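Local coordinates for protein glucosamine-6-phosphate deaminase (Bacillus subtilis, PDB 2BKX) that belongs to an enzyme family with a Rossmann-like alpha/beta fold and binds fructose -6-phosphate in a pocket of that fold, at residues A17-D22 and T126-L131; A21-I24 and D29-L32; T62-D67 and Q118-L123; G212-D217 and L223-D228. One frame throughout, in Å; residues are numbered along the deposited sequence. Where two conformers were deposited one is given.

Contact 1: residues A17-D22 and T126-L131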
loop_
_atom_site.group_PDB
_atom_site.type_symbol
_atom_site.label_atom_id
_atom_site.label_comp_id
_atom_site.label_asym_id
_atom_site.label_seq_id
_atom_site.Cartn_x
_atom_site.Cartn_y
_atom_site.Cartn_z
ATOM N N ALA A 17 -12.280 -5.202 0.125
ATOM C CA ALA A 17 -12.961 -4.535 1.217
ATOM C C ALA A 17 -13.474 -5.544 2.235
ATOM O O ALA A 17 -13.390 -5.313 3.443
ATOM C CB ALA A 17 -14.064 -3.668 0.686
ATOM N N ARG A 18 -13.967 -6.666 1.745
ATOM C CA ARG A 18 -14.470 -7.701 2.654
ATOM C C ARG A 18 -13.358 -8.282 3.532
ATOM O O ARG A 18 -13.527 -8.461 4.762
ATOM C CB ARG A 18 -15.192 -8.783 1.847
ATOM C CG ARG A 18 -15.714 -9.960 2.673
ATOM C CD ARG A 18 -16.709 -9.536 3.724
ATOM N NE ARG A 18 -17.876 -8.944 3.090
ATOM C CZ ARG A 18 -18.785 -8.213 3.702
ATOM N NH1 ARG A 18 -18.657 -7.925 4.984
ATOM N NH2 ARG A 18 -19.807 -7.737 3.004
ATOM N N ILE A 19 -12.202 -8.571 2.932
ATOM C CA ILE A 19 -11.060 -9.103 3.681
ATOM C C ILE A 19 -10.585 -8.095 4.730
ATOM O O ILE A 19 -10.303 -8.457 5.895
ATOM C CB ILE A 19 -9.902 -9.484 2.769
ATOM C CG1 ILE A 19 -10.275 -10.706 1.898
ATOM C CG2 ILE A 19 -8.624 -9.723 3.557
ATOM C CD1 ILE A 19 -9.368 -10.964 0.712
ATOM N N THR A 20 -10.555 -6.815 4.350
ATOM C CA THR A 20 -10.145 -5.778 5.285
ATOM C C THR A 20 -11.184 -5.662 6.423
ATOM O O THR A 20 -10.844 -5.531 7.586
ATOM C CB THR A 20 -9.955 -4.437 4.550
ATOM O OG1 THR A 20 -9.043 -4.638 3.470
ATOM C CG2 THR A 20 -9.380 -3.378 5.454
ATOM N N ALA A 21 -12.467 -5.649 6.053
ATOM C CA ALA A 21 -13.534 -5.628 7.051
ATOM C C ALA A 21 -13.444 -6.804 8.014
ATOM O O ALA A 21 -13.653 -6.664 9.216
ATOM C CB ALA A 21 -14.871 -5.623 6.394
ATOM N N ASP A 22 -13.127 -7.970 7.495
ATOM C CA ASP A 22 -12.936 -9.164 8.336
ATOM C C ASP A 22 -11.867 -8.905 9.393
ATOM O O ASP A 22 -12.005 -9.278 10.558
ATOM C CB ASP A 22 -12.516 -10.381 7.485
ATOM C CG ASP A 22 -13.642 -11.003 6.707
ATOM O OD1 ASP A 22 -14.838 -10.775 7.015
ATOM O OD2 ASP A 22 -13.343 -11.793 5.782
ATOM N N THR A 126 1.633 -4.748 11.816
ATOM C CA THR A 126 0.275 -4.752 11.245
ATOM C C THR A 126 -0.451 -6.115 11.307
ATOM O O THR A 126 0.186 -7.195 11.177
ATOM C CB THR A 126 0.335 -4.227 9.802
ATOM O OG1 THR A 126 1.110 -5.138 9.010
ATOM C CG2 THR A 126 0.961 -2.860 9.767
ATOM N N ASP A 127 -1.778 -6.085 11.447
ATOM C CA ASP A 127 -2.635 -7.237 11.337
ATOM C C ASP A 127 -2.916 -7.625 9.882
ATOM O O ASP A 127 -3.124 -8.797 9.546
ATOM C CB ASP A 127 -3.940 -7.028 12.103
ATOM C CG ASP A 127 -3.707 -7.014 13.585
ATOM O OD1 ASP A 127 -3.520 -8.122 14.115
ATOM O OD2 ASP A 127 -3.625 -5.902 14.206
ATOM N N ILE A 128 -3.004 -6.603 9.024
ATOM C CA ILE A 128 -3.062 -6.832 7.589
ATOM C C ILE A 128 -2.318 -5.691 6.920
ATOM O O ILE A 128 -2.347 -4.580 7.436
ATOM C CB ILE A 128 -4.503 -6.928 7.046
ATOM C CG1 ILE A 128 -4.530 -7.482 5.611
ATOM C CG2 ILE A 128 -5.222 -5.576 7.174
ATOM C CD1 ILE A 128 -5.952 -7.803 5.160
ATOM N N GLN A 129 -1.670 -5.973 5.789
ATOM C CA GLN A 129 -0.977 -4.923 5.033
ATOM C C GLN A 129 -1.491 -4.997 3.604
ATOM O O GLN A 129 -1.258 -5.988 2.905
ATOM C CB GLN A 129 0.535 -5.112 5.072
ATOM C CG GLN A 129 1.296 -4.109 4.224
ATOM C CD GLN A 129 1.184 -2.699 4.736
ATOM O OE1 GLN A 129 1.719 -2.400 5.807
ATOM N NE2 GLN A 129 0.550 -1.802 3.969
ATOM N N LEU A 130 -2.205 -3.940 3.179
ATOM C CA LEU A 130 -2.588 -3.757 1.796
ATOM C C LEU A 130 -1.388 -3.245 0.977
ATOM O O LEU A 130 -0.636 -2.380 1.423
ATOM C CB LEU A 130 -3.743 -2.761 1.692
ATOM C CG LEU A 130 -5.124 -2.950 2.303
ATOM C CD1 LEU A 130 -6.096 -1.840 1.835
ATOM C CD2 LEU A 130 -5.624 -4.266 1.977
ATOM N N LEU A 131 -1.218 -3.804 -0.215
ATOM C CA LEU A 131 -0.161 -3.411 -1.121
ATOM C C LEU A 131 -0.727 -3.257 -2.518
ATOM O O LEU A 131 -1.705 -3.904 -2.892
ATOM C CB LEU A 131 0.918 -4.508 -1.235
ATOM C CG LEU A 131 1.685 -4.858 -0.027
ATOM C CD1 LEU A 131 2.650 -6.020 -0.313
ATOM C CD2 LEU A 131 2.457 -3.659 0.529
#
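Thr20 of helix 9-26 and Ile128 of strand 128-131 are the nearest backbone pair, their CA atoms 7.5 Å apart. The helix is regular here, with Ala21 N bonded to Ala17 O at 2.8 Å. No hydrogen bond joins the two segments, so side chains alone bridge the gap. Ile128 covers the gap with its extended chain. Its CG1 stands anti to the backbone N (chi1 -167°), which carries CD1 out to the helix. There CD1 meets Ile19 CG2 at 3.7 Å. The two side chains cross at about a right angle and meet methyl to methyl. Two residues further along the strand, Leu130 CD2 lies 3.7 Å from Thr20 OG1. The leucine was modelled in two conformers, so this approach is less certain. It is packing only. The Thr20 hydroxyl is bonded back along its own helix, to Ala16 O, and so brings no unmet polar group into the apolar layer. Gln129 takes the other face of the strand. Its NE2 donates a nearly straight bond to Leu130 O, 2.9 Å long and in the plane of the amide. Strand 128-131 runs parallel to its neighbours 31-34 and 193-197. Leu194 of strand 193-197 touches both Ile19 and Leu130, and Leu47 of helix 41-53 packs on Thr20.

Contact 2: residues A21-I24 and D29-L32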
loop_
_atom_site.group_PDB
_atom_site.type_symbol
_atom_site.label_atom_id
_atom_site.label_comp_id
_atom_site.label_asym_id
_atom_site.label_seq_id
_atom_site.Cartn_x
_atom_site.Cartn_y
_atom_site.Cartn_z
ATOM N N ALA A 21 -12.467 -5.649 6.053
ATOM C CA ALA A 21 -13.534 -5.628 7.051
ATOM C C ALA A 21 -13.444 -6.804 8.014
ATOM O O ALA A 21 -13.653 -6.664 9.216
ATOM C CB ALA A 21 -14.871 -5.623 6.394
ATOM N N ASP A 22 -13.127 -7.970 7.495
ATOM C CA ASP A 22 -12.936 -9.164 8.336
ATOM C C ASP A 22 -11.867 -8.905 9.393
ATOM O O ASP A 22 -12.005 -9.278 10.558
ATOM C CB ASP A 22 -12.516 -10.381 7.485
ATOM C CG ASP A 22 -13.642 -11.003 6.707
ATOM O OD1 ASP A 22 -14.838 -10.775 7.015
ATOM O OD2 ASP A 22 -13.343 -11.793 5.782
ATOM N N THR A 23 -10.784 -8.245 8.980
ATOM C CA THR A 23 -9.665 -7.990 9.918
ATOM C C THR A 23 -10.125 -7.037 11.026
ATOM O O THR A 23 -9.852 -7.234 12.214
ATOM C CB THR A 23 -8.507 -7.341 9.142
ATOM O OG1 THR A 23 -8.122 -8.217 8.052
ATOM C CG2 THR A 23 -7.319 -7.062 10.042
ATOM N N ILE A 24 -10.872 -6.027 10.618
ATOM C CA ILE A 24 -11.398 -5.032 11.542
ATOM C C ILE A 24 -12.388 -5.631 12.549
ATOM O O ILE A 24 -12.401 -5.263 13.714
ATOM C CB ILE A 24 -12.089 -3.877 10.756
ATOM C CG1 ILE A 24 -11.096 -3.075 9.918
ATOM C CG2 ILE A 24 -12.875 -2.940 11.693
ATOM C CD1 ILE A 24 -11.785 -2.165 8.905
ATOM N N ASP A 29 -9.387 -3.482 17.496
ATOM C CA ASP A 29 -8.169 -2.721 17.688
ATOM C C ASP A 29 -7.048 -3.145 16.721
ATOM O O ASP A 29 -5.844 -2.963 16.984
ATOM C CB ASP A 29 -7.737 -2.799 19.137
ATOM C CG ASP A 29 -7.321 -4.185 19.548
ATOM O OD1 ASP A 29 -7.802 -5.150 18.942
ATOM O OD2 ASP A 29 -6.552 -4.319 20.520
ATOM N N ALA A 30 -7.463 -3.652 15.571
ATOM C CA ALA A 30 -6.514 -4.031 14.537
ATOM C C ALA A 30 -5.699 -2.855 14.090
ATOM O O ALA A 30 -6.143 -1.713 14.148
ATOM C CB ALA A 30 -7.190 -4.636 13.359
ATOM N N VAL A 31 -4.483 -3.165 13.664
ATOM C CA VAL A 31 -3.581 -2.260 13.022
ATOM C C VAL A 31 -3.598 -2.607 11.527
ATOM O O VAL A 31 -3.190 -3.705 11.143
ATOM C CB VAL A 31 -2.135 -2.392 13.574
ATOM C CG1 VAL A 31 -1.224 -1.413 12.852
ATOM C CG2 VAL A 31 -2.139 -2.119 15.090
ATOM N N LEU A 32 -4.071 -1.676 10.711
ATOM C CA LEU A 32 -4.155 -1.909 9.281
ATOM C C LEU A 32 -3.030 -1.164 8.598
ATOM O O LEU A 32 -2.884 0.049 8.767
ATOM C CB LEU A 32 -5.482 -1.378 8.691
ATOM C CG LEU A 32 -6.784 -1.716 9.416
ATOM C CD1 LEU A 32 -7.918 -1.026 8.675
ATOM C CD2 LEU A 32 -6.979 -3.217 9.520
#
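Thr23 and Ile24 of helix 9-26 pack on Ala30 and Leu32, where the chain turns back into the sheet. This is the helix-to-strand half of a beta-alpha-beta crossover in the Rossmann-like fold. The nearest backbone pair is Ile24 CA and Ala30 CA, 5.8 Å apart. Leu32 has the largest share of the contact. Its CB points toward the helix, and CG lies anti to the carbonyl carbon (chi1 -47°), which sends both methyls on to the helix. CB and CG make no close contact themselves; the two tips do. CD1 meets Ile24, at 4.0 Å from its CG1 and at the same distance from its CD1. CD2 lies between the two, 3.9 Å from Thr23 CG2 and 4.1 Å from Ile24 CG1. Leu32 thus forks over two successive helix residues. It crosses Ile24 at about a right angle, but runs past Thr23 in the opposite sense. Thr23 offers its methyl to Leu32. Its OG1 is hydrogen-bonded to Ile19 O, one turn back in the helix. Ile61 touches both Ile24 and Leu32, and Ile128 touches both Thr23 and Leu32. Nearer the turn, the methyl CB of Ala30 rests 3.9 Å from Thr23 O and 4.1 Å from Thr23 CG2.

Contact 3: residues T62-D67 and Q118-L123. With F6R (fructose -6-phosphate), chain C.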
loop_
_atom_site.group_PDB
_atom_site.type_symbol
_atom_site.label_atom_id
_atom_site.label_comp_id
_atom_site.label_asym_id
_atom_site.label_seq_id
_atom_site.Cartn_x
_atom_site.Cartn_y
_atom_site.Cartn_z
ATOM N N THR A 62 -6.295 1.249 14.284
ATOM C CA THR A 62 -5.096 2.046 14.033
ATOM C C THR A 62 -4.654 1.761 12.620
ATOM O O THR A 62 -4.784 0.637 12.175
ATOM C CB THR A 62 -3.967 1.651 15.020
ATOM O OG1 THR A 62 -4.428 1.904 16.361
ATOM C CG2 THR A 62 -2.696 2.391 14.747
ATOM N N THR A 63 -4.113 2.769 11.926
ATOM C CA THR A 63 -3.552 2.516 10.591
ATOM C C THR A 63 -2.158 3.068 10.434
ATOM O O THR A 63 -1.804 4.097 11.049
ATOM C CB THR A 63 -4.471 3.077 9.484
ATOM O OG1 THR A 63 -4.484 4.505 9.491
ATOM C CG2 THR A 63 -5.895 2.596 9.658
ATOM N N VAL A 64 -1.379 2.383 9.580
ATOM C CA VAL A 64 -0.054 2.853 9.174
ATOM C C VAL A 64 -0.010 2.768 7.645
ATOM O O VAL A 64 -0.421 1.763 7.047
ATOM C CB VAL A 64 1.114 2.066 9.809
ATOM C CG1 VAL A 64 1.132 2.327 11.293
ATOM C CG2 VAL A 64 1.011 0.590 9.576
ATOM N N ASN A 65 0.465 3.839 7.014
ATOM C CA ASN A 65 0.580 3.857 5.573
ATOM C C ASN A 65 1.991 3.487 5.123
ATOM O O ASN A 65 2.978 3.723 5.829
ATOM C CB ASN A 65 0.180 5.221 4.997
ATOM C CG ASN A 65 -1.220 5.224 4.466
ATOM O OD1 ASN A 65 -1.438 5.205 3.208
ATOM N ND2 ASN A 65 -2.167 5.181 5.348
ATOM N N LEU A 66 2.076 2.940 3.921
ATOM C CA LEU A 66 3.347 2.534 3.342
ATOM C C LEU A 66 4.319 3.661 3.140
ATOM O O LEU A 66 5.523 3.501 3.337
ATOM C CB LEU A 66 3.118 1.855 1.984
ATOM C CG LEU A 66 2.523 0.467 1.992
ATOM C CD1 LEU A 66 2.040 0.058 0.605
ATOM C CD2 LEU A 66 3.538 -0.547 2.473
ATOM N N ASP A 67 3.818 4.792 2.656
ATOM C CA ASP A 67 4.728 5.760 2.066
ATOM C C ASP A 67 4.192 7.168 2.010
ATOM O O ASP A 67 3.001 7.421 2.213
ATOM C CB ASP A 67 5.221 5.280 0.677
ATOM C CG ASP A 67 4.196 4.682 -0.183
ATOM O OD1 ASP A 67 4.643 3.737 -0.878
ATOM O OD2 ASP A 67 3.001 5.105 -0.222
ATOM N N GLN A 118 10.056 2.626 14.412
ATOM C CA GLN A 118 9.870 2.387 15.841
ATOM C C GLN A 118 8.390 2.404 16.236
ATOM O O GLN A 118 7.948 1.595 17.039
ATOM C CB GLN A 118 10.726 3.372 16.654
ATOM C CG GLN A 118 12.193 3.007 16.636
ATOM C CD GLN A 118 13.146 4.126 16.913
ATOM O OE1 GLN A 118 14.390 3.945 16.815
ATOM N NE2 GLN A 118 12.630 5.275 17.273
ATOM N N LEU A 119 7.629 3.305 15.610
ATOM C CA LEU A 119 6.200 3.363 15.867
ATOM C C LEU A 119 5.521 2.115 15.403
ATOM O O LEU A 119 4.722 1.550 16.114
ATOM C CB LEU A 119 5.633 4.585 15.188
ATOM C CG LEU A 119 4.116 4.755 15.207
ATOM C CD1 LEU A 119 3.569 4.814 16.623
ATOM C CD2 LEU A 119 3.824 6.014 14.429
ATOM N N VAL A 120 5.803 1.681 14.179
ATOM C CA VAL A 120 5.179 0.453 13.675
ATOM C C VAL A 120 5.475 -0.712 14.616
ATOM O O VAL A 120 4.585 -1.493 14.915
ATOM C CB VAL A 120 5.649 0.143 12.220
ATOM C CG1 VAL A 120 5.059 -1.187 11.702
ATOM C CG2 VAL A 120 5.243 1.278 11.307
ATOM N N ASP A 121 6.715 -0.830 15.106
ATOM C CA ASP A 121 7.029 -1.903 16.051
ATOM C C ASP A 121 6.223 -1.793 17.322
ATOM O O ASP A 121 5.690 -2.787 17.816
ATOM C CB ASP A 121 8.512 -1.914 16.389
ATOM C CG ASP A 121 8.890 -3.060 17.330
ATOM O OD1 ASP A 121 9.289 -4.104 16.814
ATOM O OD2 ASP A 121 8.779 -2.934 18.563
ATOM N N SER A 122 6.095 -0.580 17.830
ATOM C CA SER A 122 5.388 -0.379 19.087
ATOM C C SER A 122 3.897 -0.697 18.993
ATOM O O SER A 122 3.237 -1.030 19.989
ATOM C CB SER A 122 5.592 1.031 19.599
ATOM O OG SER A 122 4.699 1.932 18.966
ATOM N N LEU A 123 3.363 -0.598 17.780
ATOM C CA LEU A 123 1.948 -0.907 17.566
ATOM C C LEU A 123 1.671 -2.384 17.573
ATOM O O LEU A 123 0.512 -2.784 17.581
ATOM C CB LEU A 123 1.453 -0.267 16.272
ATOM C CG LEU A 123 1.511 1.246 16.246
ATOM C CD1 LEU A 123 1.210 1.761 14.811
ATOM C CD2 LEU A 123 0.578 1.833 17.255
HETATM C C1 F6R C . 1.069 2.555 -2.516
HETATM C C2 F6R C . 2.480 2.187 -2.930
HETATM C C3 F6R C . 2.939 1.885 -4.363
HETATM C C4 F6R C . 1.780 1.603 -5.339
HETATM C C5 F6R C . 2.239 1.273 -6.750
HETATM C C6 F6R C . 1.057 1.055 -7.689
HETATM O O1 F6R C . 1.030 3.165 -1.212
HETATM O O2 F6R C . 3.292 2.081 -2.037
HETATM O O3 F6R C . 3.726 0.707 -4.342
HETATM O O4 F6R C . 1.022 0.513 -4.826
HETATM O O5 F6R C . 3.109 2.270 -7.272
HETATM O O6 F6R C . 0.356 2.300 -7.834
HETATM P P F6R C . -1.061 2.311 -8.566
HETATM O O1P F6R C . -2.023 1.601 -7.653
HETATM O O2P F6R C . -0.872 1.547 -9.849
HETATM O O3P F6R C . -1.431 3.745 -8.764
#
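Val64 of strand 62-69 lies opposite Val120 of helix 109-122 across the contact, their CA atoms 7.3 Å apart, while Thr62 lies near Leu123. The CB atoms of Thr62 and Val64 both point toward the helix. Val64 is the centre of the contact. With its CG1 anti to the carbonyl carbon (chi1 -67°), that methyl reaches Leu123 CD1 at 3.6 Å and Val120 CG2 at 4.2 Å. Val64 and Leu123 pass alongside each other in opposite senses. The same Leu123 CD1 also covers the methyl of Thr62, with CG2 4.0 Å away. The hydroxyl of Thr62 is used elsewhere, in a hydrogen bond to Arg98. Within the helical segment Leu119 O accepts twice, from Leu123 N and from Ser122 OG at 2.9 Å. Beyond the contact the chain of 62-67 enters the ligand pocket. Asp67 was modelled in two conformers; in one, OD2 accepts from O1 of fructose -6-phosphate at 2.9 Å, so this detail is less certain. Leu66 CD1 lies 3.6 Å from O2 of the ligand. Strand 62-69 runs parallel to 31-34 and to 99-100. Phe100 of strand 99-100 fits against Thr62, Val64, Leu119 and Leu123. The opposite strand face is met by helix 80-89, with Phe89 on Thr63 and Met84 on Asn65.

Contact 4: residues G212-D217 and L223-D228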
loop_
_atom_site.group_PDB
_atom_site.type_symbol
_atom_site.label_atom_id
_atom_site.label_comp_id
_atom_site.label_asym_id
_atom_site.label_seq_id
_atom_site.Cartn_x
_atom_site.Cartn_y
_atom_site.Cartn_z
ATOM N N GLY A 212 7.809 -16.792 -10.120
ATOM C CA GLY A 212 8.337 -17.291 -8.838
ATOM C C GLY A 212 9.830 -17.194 -8.616
ATOM O O GLY A 212 10.346 -17.747 -7.644
ATOM N N ASN A 213 10.546 -16.500 -9.490
ATOM C CA ASN A 213 11.971 -16.232 -9.230
ATOM C C ASN A 213 12.036 -15.255 -8.065
ATOM O O ASN A 213 11.366 -14.202 -8.072
ATOM C CB ASN A 213 12.607 -15.578 -10.440
ATOM C CG ASN A 213 13.898 -16.231 -10.888
ATOM O OD1 ASN A 213 14.687 -16.745 -10.103
ATOM N ND2 ASN A 213 14.072 -16.280 -12.212
ATOM N N ILE A 214 12.849 -15.560 -7.066
ATOM C CA ILE A 214 12.943 -14.698 -5.887
ATOM C C ILE A 214 14.251 -13.915 -5.970
ATOM O O ILE A 214 15.345 -14.490 -5.910
ATOM C CB ILE A 214 12.843 -15.519 -4.591
ATOM C CG1 ILE A 214 11.544 -16.309 -4.539
ATOM C CG2 ILE A 214 12.964 -14.622 -3.365
ATOM C CD1 ILE A 214 11.484 -17.292 -3.399
ATOM N N SER A 215 14.144 -12.586 -6.106
ATOM C CA SER A 215 15.318 -11.753 -6.165
ATOM C C SER A 215 15.026 -10.284 -5.943
ATOM O O SER A 215 13.903 -9.822 -6.173
ATOM C CB SER A 215 16.083 -11.909 -7.457
ATOM O OG SER A 215 15.675 -11.051 -8.459
ATOM N N GLU A 216 16.059 -9.579 -5.515
ATOM C CA GLU A 216 15.934 -8.151 -5.249
ATOM C C GLU A 216 15.620 -7.337 -6.484
ATOM O O GLU A 216 15.119 -6.217 -6.367
ATOM C CB GLU A 216 17.204 -7.575 -4.621
ATOM C CG GLU A 216 17.537 -8.087 -3.260
ATOM C CD GLU A 216 18.757 -7.366 -2.682
ATOM O OE1 GLU A 216 19.202 -6.264 -3.168
ATOM O OE2 GLU A 216 19.278 -7.871 -1.694
ATOM N N ASP A 217 15.863 -7.891 -7.683
ATOM C CA ASP A 217 15.553 -7.157 -8.897
ATOM C C ASP A 217 14.044 -7.000 -9.096
ATOM O O ASP A 217 13.623 -6.140 -9.864
ATOM C CB ASP A 217 16.184 -7.834 -10.134
ATOM C CG ASP A 217 16.187 -6.930 -11.377
ATOM O OD1 ASP A 217 16.694 -5.787 -11.315
ATOM O OD2 ASP A 217 15.662 -7.365 -12.426
ATOM N N LEU A 223 7.471 -11.498 -1.410
ATOM C CA LEU A 223 6.224 -12.027 -0.874
ATOM C C LEU A 223 6.134 -13.549 -0.960
ATOM O O LEU A 223 5.323 -14.160 -0.265
ATOM C CB LEU A 223 5.051 -11.407 -1.627
ATOM C CG LEU A 223 4.930 -9.883 -1.456
ATOM C CD1 LEU A 223 3.786 -9.349 -2.274
ATOM C CD2 LEU A 223 4.810 -9.443 0.009
ATOM N N HIS A 224 6.946 -14.181 -1.794
ATOM C CA HIS A 224 7.009 -15.644 -1.808
ATOM C C HIS A 224 7.571 -16.193 -0.487
ATOM O O HIS A 224 7.422 -17.399 -0.215
ATOM C CB HIS A 224 7.857 -16.158 -2.952
ATOM C CG HIS A 224 7.290 -15.879 -4.299
ATOM N ND1 HIS A 224 6.131 -16.453 -4.737
ATOM C CD2 HIS A 224 7.729 -15.092 -5.312
ATOM C CE1 HIS A 224 5.862 -16.019 -5.959
ATOM N NE2 HIS A 224 6.814 -15.191 -6.329
ATOM N N LEU A 225 8.146 -15.331 0.345
ATOM C CA LEU A 225 8.710 -15.762 1.605
ATOM C C LEU A 225 7.770 -15.580 2.775
ATOM O O LEU A 225 8.142 -15.848 3.918
ATOM C CB LEU A 225 10.010 -14.996 1.866
ATOM C CG LEU A 225 11.049 -15.213 0.747
ATOM C CD1 LEU A 225 12.292 -14.368 1.025
ATOM C CD2 LEU A 225 11.405 -16.654 0.589
ATOM N N HIS A 226 6.556 -15.091 2.536
ATOM C CA HIS A 226 5.580 -14.819 3.590
ATOM C C HIS A 226 4.530 -15.938 3.644
ATOM O O HIS A 226 4.180 -16.532 2.627
ATOM C CB HIS A 226 4.933 -13.464 3.278
ATOM C CG HIS A 226 4.072 -12.935 4.367
ATOM N ND1 HIS A 226 4.443 -11.939 5.248
ATOM C CD2 HIS A 226 2.806 -13.269 4.688
ATOM C CE1 HIS A 226 3.446 -11.730 6.100
ATOM N NE2 HIS A 226 2.448 -12.532 5.778
ATOM N N SER A 227 4.018 -16.189 4.840
ATOM C CA SER A 227 3.116 -17.308 5.081
ATOM C C SER A 227 1.647 -17.059 4.836
ATOM O O SER A 227 0.821 -17.970 4.921
ATOM C CB SER A 227 3.314 -17.826 6.512
ATOM O OG SER A 227 4.677 -18.121 6.791
ATOM N N ASP A 228 1.278 -15.811 4.620
ATOM C CA ASP A 228 -0.160 -15.484 4.445
ATOM C C ASP A 228 -0.331 -14.288 3.506
ATOM O O ASP A 228 -0.553 -13.153 3.936
ATOM C CB ASP A 228 -0.848 -15.239 5.787
ATOM C CG ASP A 228 -2.375 -15.147 5.659
ATOM O OD1 ASP A 228 -2.871 -15.209 4.536
ATOM O OD2 ASP A 228 -3.070 -15.029 6.706
HETATM O O HOH W 1 8.529 -13.758 -8.383
#
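Gly212 and Ile214 pack against His224 and Leu225 in the long connection between helix 203-211 and strand 229-234. An ST turn at Ser215 closes the first segment, and the second begins in a 3-10 segment, 223-225. The apolar contacts belong to Ile214. Its CG1 stands anti to the carbonyl carbon (chi1 -58°), which brings the side chain in beside His224. CD1 at the tip meets His224 CB at 3.8 Å and Leu225 CD2 at 4.0 Å. CG1 lies 4.1 Å from His224 CD2, in an oblique approach to the ring. Gly212 also packs on the ring, its CA 3.6 Å from His224 NE2. This glycine has a positive phi of 84° and takes the chain out of the helix; with no side chain, its CA is what meets the ring. The polar contacts converge on His224 NE2. Its hydrogen bond to Leu209 O ties the ring to the last turn of helix 203-211. A water in the ring plane bridges NE2, at 3.0 Å, and Asn213 O. NE2 thus has partners both at the helix end and, through the water, in the chain beyond it. Much of the contact lies at the surface. Within the ST turn, Asp217 N donates to Ser215 OG over 3.3 Å, in a bent bond of 140°.

In the fold
Contacts 1 to 3 belong to one sheet, whose adjacent strands 128-131, 31-34 and 62-69 are packed by helices. Contacts 1 and 2 use successive turns of helix 9-26, and their centres are 6 Å apart. Ile128 joins them, with CG2 3.8 Å from Leu32 CD2. Contact 3 follows at about 14 Å from each, centre to centre. Leu32 N and Thr62 O, 2.8 Å apart, link it to contact 2. Contact 3 also holds pocket residues Leu66 and Asp67, whereas the side chain of Leu130 in contact 1 stays about 8 Å from the ligand. Contact 4 is peripheral, touching contact 1 where Leu131 CD1 and Leu223 CD1 are 4.0 Å apart.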